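Local coordinates for VgrG protein (Vibrio cholerae, PDB 4DTH), which binds ATP and magnesium through its actin cross-linking domain, the toxin part that probably uses ATP to join actin monomers covalently, at residues Asp63-Tyr69 against Trp84-Glu90. Sequence-based numbering, arbitrary orientation.
Sequences DMNQGSY and WQTHTVE
The side chain of Asn65 lies against that of His87, Asn65 ND2 3.6 Å from His87 CE1, and gives a hydrogen bond from ND2 to Gln85 OE1 (3.2 Å). Strands 65-68 and 85-90 run antiparallel at 159° with axes 4.4 Å apart, in a beta hairpin with a long connection, 14 residues without helix or strand. Asn65 and His87 form a non-hydrogen-bonded pair (CA-CA 4.4 Å), as do Ser68 and Gln85 (4.2 Å), but the register slips by one residue between them: a beta bulge. Thr86 serves both bulge residues, accepting Gln66 N on its O and giving its N to Gly67 O (each 2.8 Å), with Thr88 N to Met64 O (2.9 Å) and Tyr69 N to Trp84 O (2.8 Å) to either side. Asn65 (chi1 t) adds an Asx turn, OD1 accepting from Gly67 N at 2.8 Å; Gly67 takes phi/psi 99/172, where a CB would jam against the carbonyl of Gln66. Gln85 (chi1 m, chi2 m) curls back, NE2 donating to Ser68 OG at 2.9 Å. At Met64 the chain turns a corner; its N bonds Thr88 OG1 (3.0 Å) and Asp63 N reaches Thr88 O (2.8 Å). A water bridges Asp63 OD1 (3.1 Å) and Glu90 OE2 (2.9 Å). Glu90 itself, together with Glu28, binds a magnesium ion. Thr88 OG1 also bonds Glu30, and Tyr69 OH bonds His127. Strand 85-97 lies between strands 56-68 and 34-38, its Gln85 and His87 backbone-bonded to Met38 and Val36, with Thr86 packing on Val35 and Tyr69 on Ala37.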
ATOM      1  N   ASP A  63     -12.247   4.477   3.908  1.00 22.48           N
ATOM      2  CA  ASP A  63     -10.995   4.107   4.555  1.00 23.07           C
ATOM      3  C   ASP A  63     -11.205   3.715   6.020  1.00 27.52           C
ATOM      4  O   ASP A  63     -11.482   2.546   6.291  1.00 27.71           O
ATOM      5  CB  ASP A  63      -9.972   5.252   4.365  1.00 24.53           C
ATOM      6  CG  ASP A  63      -8.555   5.046   4.885  1.00 33.34           C
ATOM      7  OD1 ASP A  63      -8.177   3.883   5.162  1.00 31.67           O
ATOM      8  OD2 ASP A  63      -7.819   6.047   4.987  1.00 39.29           O
ATOM      9  N   MET A  64     -11.094   4.678   6.951  1.00 25.26           N
ATOM     10  CA  MET A  64     -11.212   4.414   8.384  1.00 25.89           C
ATOM     11  C   MET A  64     -12.658   4.429   8.829  1.00 29.24           C
ATOM     12  O   MET A  64     -13.331   5.446   8.649  1.00 27.65           O
ATOM     13  CB  MET A  64     -10.411   5.439   9.210  1.00 28.97           C
ATOM     14  CG  MET A  64      -8.970   5.557   8.803  1.00 33.75           C
ATOM     15  SD  MET A  64      -8.078   4.005   8.988  1.00 39.31           S
ATOM     16  CE  MET A  64      -6.479   4.497   8.361  1.00 36.43           C
ATOM     17  N   ASN A  65     -13.113   3.333   9.472  1.00 25.70           N
ATOM     18  CA  ASN A  65     -14.471   3.259   9.998  1.00 25.66           C
ATOM     19  C   ASN A  65     -14.631   4.256  11.159  1.00 32.05           C
ATOM     20  O   ASN A  65     -13.887   4.181  12.145  1.00 30.73           O
ATOM     21  CB  ASN A  65     -14.821   1.828  10.452  1.00 27.56           C
ATOM     22  CG  ASN A  65     -16.237   1.700  10.981  1.00 42.36           C
ATOM     23  OD1 ASN A  65     -16.596   2.273  12.012  1.00 37.86           O
ATOM     24  ND2 ASN A  65     -17.080   0.963  10.281  1.00 32.99           N
ATOM     25  N   GLN A  66     -15.612   5.178  11.039  1.00 28.50           N
ATOM     26  CA  GLN A  66     -15.891   6.208  12.054  1.00 29.07           C
ATOM     27  C   GLN A  66     -17.221   5.980  12.795  1.00 34.43           C
ATOM     28  O   GLN A  66     -17.771   6.925  13.374  1.00 35.26           O
ATOM     29  CB  GLN A  66     -15.842   7.626  11.451  1.00 30.49           C
ATOM     30  CG  GLN A  66     -14.568   7.986  10.677  1.00 39.35           C
ATOM     31  CD  GLN A  66     -13.443   8.469  11.567  1.00 56.79           C
ATOM     32  OE1 GLN A  66     -12.533   7.711  11.917  1.00 57.19           O
ATOM     33  NE2 GLN A  66     -13.439   9.755  11.901  1.00 42.55           N
ATOM     34  N   GLY A  67     -17.722   4.746  12.766  1.00 30.54           N
ATOM     35  CA  GLY A  67     -18.962   4.387  13.442  1.00 30.19           C
ATOM     36  C   GLY A  67     -20.190   4.331  12.557  1.00 31.46           C
ATOM     37  O   GLY A  67     -20.136   4.713  11.387  1.00 29.70           O
ATOM     38  N   SER A  68     -21.304   3.841  13.113  1.00 27.16           N
ATOM     39  CA  SER A  68     -22.566   3.717  12.386  1.00 26.92           C
ATOM     40  C   SER A  68     -23.114   5.081  11.975  1.00 28.63           C
ATOM     41  O   SER A  68     -22.918   6.076  12.675  1.00 27.83           O
ATOM     42  CB  SER A  68     -23.586   2.929  13.202  1.00 31.63           C
ATOM     43  OG  SER A  68     -23.154   1.581  13.327  1.00 40.28           O
ATOM     44  N   TYR A  69     -23.738   5.122  10.801  1.00 23.87           N
ATOM     45  CA  TYR A  69     -24.317   6.344  10.251  1.00 23.25           C
ATOM     46  C   TYR A  69     -25.734   6.499  10.738  1.00 27.54           C
ATOM     47  O   TYR A  69     -26.509   5.540  10.713  1.00 27.61           O
ATOM     48  CB  TYR A  69     -24.293   6.304   8.713  1.00 23.17           C
ATOM     49  CG  TYR A  69     -24.985   7.470   8.031  1.00 22.71           C
ATOM     50  CD1 TYR A  69     -24.446   8.757   8.084  1.00 23.65           C
ATOM     51  CD2 TYR A  69     -26.149   7.280   7.293  1.00 22.99           C
ATOM     52  CE1 TYR A  69     -25.051   9.824   7.416  1.00 22.94           C
ATOM     53  CE2 TYR A  69     -26.771   8.344   6.631  1.00 23.29           C
ATOM     54  CZ  TYR A  69     -26.223   9.614   6.705  1.00 26.55           C
ATOM     55  OH  TYR A  69     -26.825  10.667   6.051  1.00 23.28           O
ATOM     56  N   TRP A  84     -26.012   1.275   7.935  1.00 25.85           N
ATOM     57  CA  TRP A  84     -24.977   2.028   7.223  1.00 25.13           C
ATOM     58  C   TRP A  84     -23.870   2.468   8.164  1.00 27.98           C
ATOM     59  O   TRP A  84     -24.131   2.792   9.329  1.00 26.49           O
ATOM     60  CB  TRP A  84     -25.574   3.250   6.506  1.00 24.40           C
ATOM     61  CG  TRP A  84     -26.250   2.948   5.201  1.00 25.22           C
ATOM     62  CD1 TRP A  84     -27.095   1.908   4.926  1.00 28.90           C
ATOM     63  CD2 TRP A  84     -26.234   3.773   4.027  1.00 25.54           C
ATOM     64  NE1 TRP A  84     -27.568   2.009   3.637  1.00 28.47           N
ATOM     65  CE2 TRP A  84     -27.064   3.150   3.065  1.00 29.92           C
ATOM     66  CE3 TRP A  84     -25.599   4.982   3.695  1.00 26.19           C
ATOM     67  CZ2 TRP A  84     -27.261   3.688   1.788  1.00 29.53           C
ATOM     68  CZ3 TRP A  84     -25.787   5.509   2.423  1.00 28.04           C
ATOM     69  CH2 TRP A  84     -26.600   4.862   1.482  1.00 28.93           C
ATOM     70  N   GLN A  85     -22.635   2.465   7.649  1.00 24.78           N
ATOM     71  CA  GLN A  85     -21.430   2.836   8.392  1.00 24.17           C
ATOM     72  C   GLN A  85     -20.781   4.067   7.795  1.00 25.82           C
ATOM     73  O   GLN A  85     -20.836   4.251   6.576  1.00 25.87           O
ATOM     74  CB  GLN A  85     -20.410   1.681   8.349  1.00 25.83           C
ATOM     75  CG  GLN A  85     -20.916   0.363   8.966  1.00 30.55           C
ATOM     76  CD  GLN A  85     -21.080   0.474  10.455  1.00 38.09           C
ATOM     77  OE1 GLN A  85     -20.127   0.763  11.175  1.00 31.94           O
ATOM     78  NE2 GLN A  85     -22.290   0.245  10.947  1.00 29.53           N
ATOM     79  N   THR A  86     -20.153   4.891   8.637  0.50 21.43           N
ATOM     80  CA  THR A  86     -19.435   6.088   8.206  0.50 20.66           C
ATOM     81  C   THR A  86     -17.939   5.767   8.116  0.50 23.59           C
ATOM     82  O   THR A  86     -17.416   5.027   8.958  0.50 22.58           O
ATOM     83  CB  THR A  86     -19.737   7.238   9.172  0.50 27.23           C
ATOM     84  OG1 THR A  86     -21.122   7.576   9.105  0.50 27.53           O
ATOM     85  CG2 THR A  86     -18.924   8.453   8.906  0.50 23.00           C
ATOM     86  N   HIS A  87     -17.257   6.308   7.096  1.00 20.30           N
ATOM     87  CA  HIS A  87     -15.823   6.118   6.905  1.00 20.36           C
ATOM     88  C   HIS A  87     -15.196   7.399   6.438  1.00 22.03           C
ATOM     89  O   HIS A  87     -15.863   8.210   5.797  1.00 20.77           O
ATOM     90  CB  HIS A  87     -15.545   5.022   5.856  1.00 22.53           C
ATOM     91  CG  HIS A  87     -16.114   3.669   6.176  1.00 27.12           C
ATOM     92  ND1 HIS A  87     -15.324   2.660   6.687  1.00 30.40           N
ATOM     93  CD2 HIS A  87     -17.362   3.186   5.984  1.00 30.21           C
ATOM     94  CE1 HIS A  87     -16.121   1.613   6.826  1.00 30.19           C
ATOM     95  NE2 HIS A  87     -17.354   1.884   6.422  1.00 30.23           N
ATOM     96  N   THR A  88     -13.893   7.546   6.659  1.00 19.55           N
ATOM     97  CA  THR A  88     -13.156   8.652   6.058  1.00 19.25           C
ATOM     98  C   THR A  88     -13.032   8.287   4.556  1.00 22.45           C
ATOM     99  O   THR A  88     -13.225   7.124   4.179  1.00 21.33           O
ATOM    100  CB  THR A  88     -11.777   8.834   6.709  1.00 28.56           C
ATOM    101  OG1 THR A  88     -11.024   7.627   6.567  1.00 27.58           O
ATOM    102  CG2 THR A  88     -11.872   9.233   8.181  1.00 30.09           C
ATOM    103  N   VAL A  89     -12.748   9.276   3.720  1.00 19.51           N
ATOM    104  CA  VAL A  89     -12.582   9.084   2.285  1.00 19.39           C
ATOM    105  C   VAL A  89     -11.097   9.119   1.967  1.00 23.49           C
ATOM    106  O   VAL A  89     -10.383  10.037   2.380  1.00 23.63           O
ATOM    107  CB  VAL A  89     -13.367  10.123   1.446  1.00 22.20           C
ATOM    108  CG1 VAL A  89     -12.957  10.080  -0.027  1.00 21.64           C
ATOM    109  CG2 VAL A  89     -14.872   9.924   1.587  1.00 22.01           C
ATOM    110  N   GLU A  90     -10.636   8.122   1.211  1.00 20.19           N
ATOM    111  CA  GLU A  90      -9.253   8.072   0.780  1.00 19.24           C
ATOM    112  C   GLU A  90      -9.196   8.028  -0.742  1.00 22.49           C
ATOM    113  O   GLU A  90      -9.866   7.199  -1.366  1.00 21.93           O
ATOM    114  CB  GLU A  90      -8.538   6.870   1.395  1.00 20.42           C
ATOM    115  CG  GLU A  90      -7.061   6.806   1.035  1.00 25.18           C
ATOM    116  CD  GLU A  90      -6.370   5.577   1.579  1.00 35.96           C
ATOM    117  OE1 GLU A  90      -6.921   4.465   1.412  1.00 29.40           O
ATOM    118  OE2 GLU A  90      -5.267   5.721   2.150  1.00 26.95           O
TER
HETATM  119  O   HOH W   1      -5.434   3.305   3.796  1.00 55.51           O
HETATM  120  O   HOH W   2     -26.347   2.607  10.962  1.00 42.73           O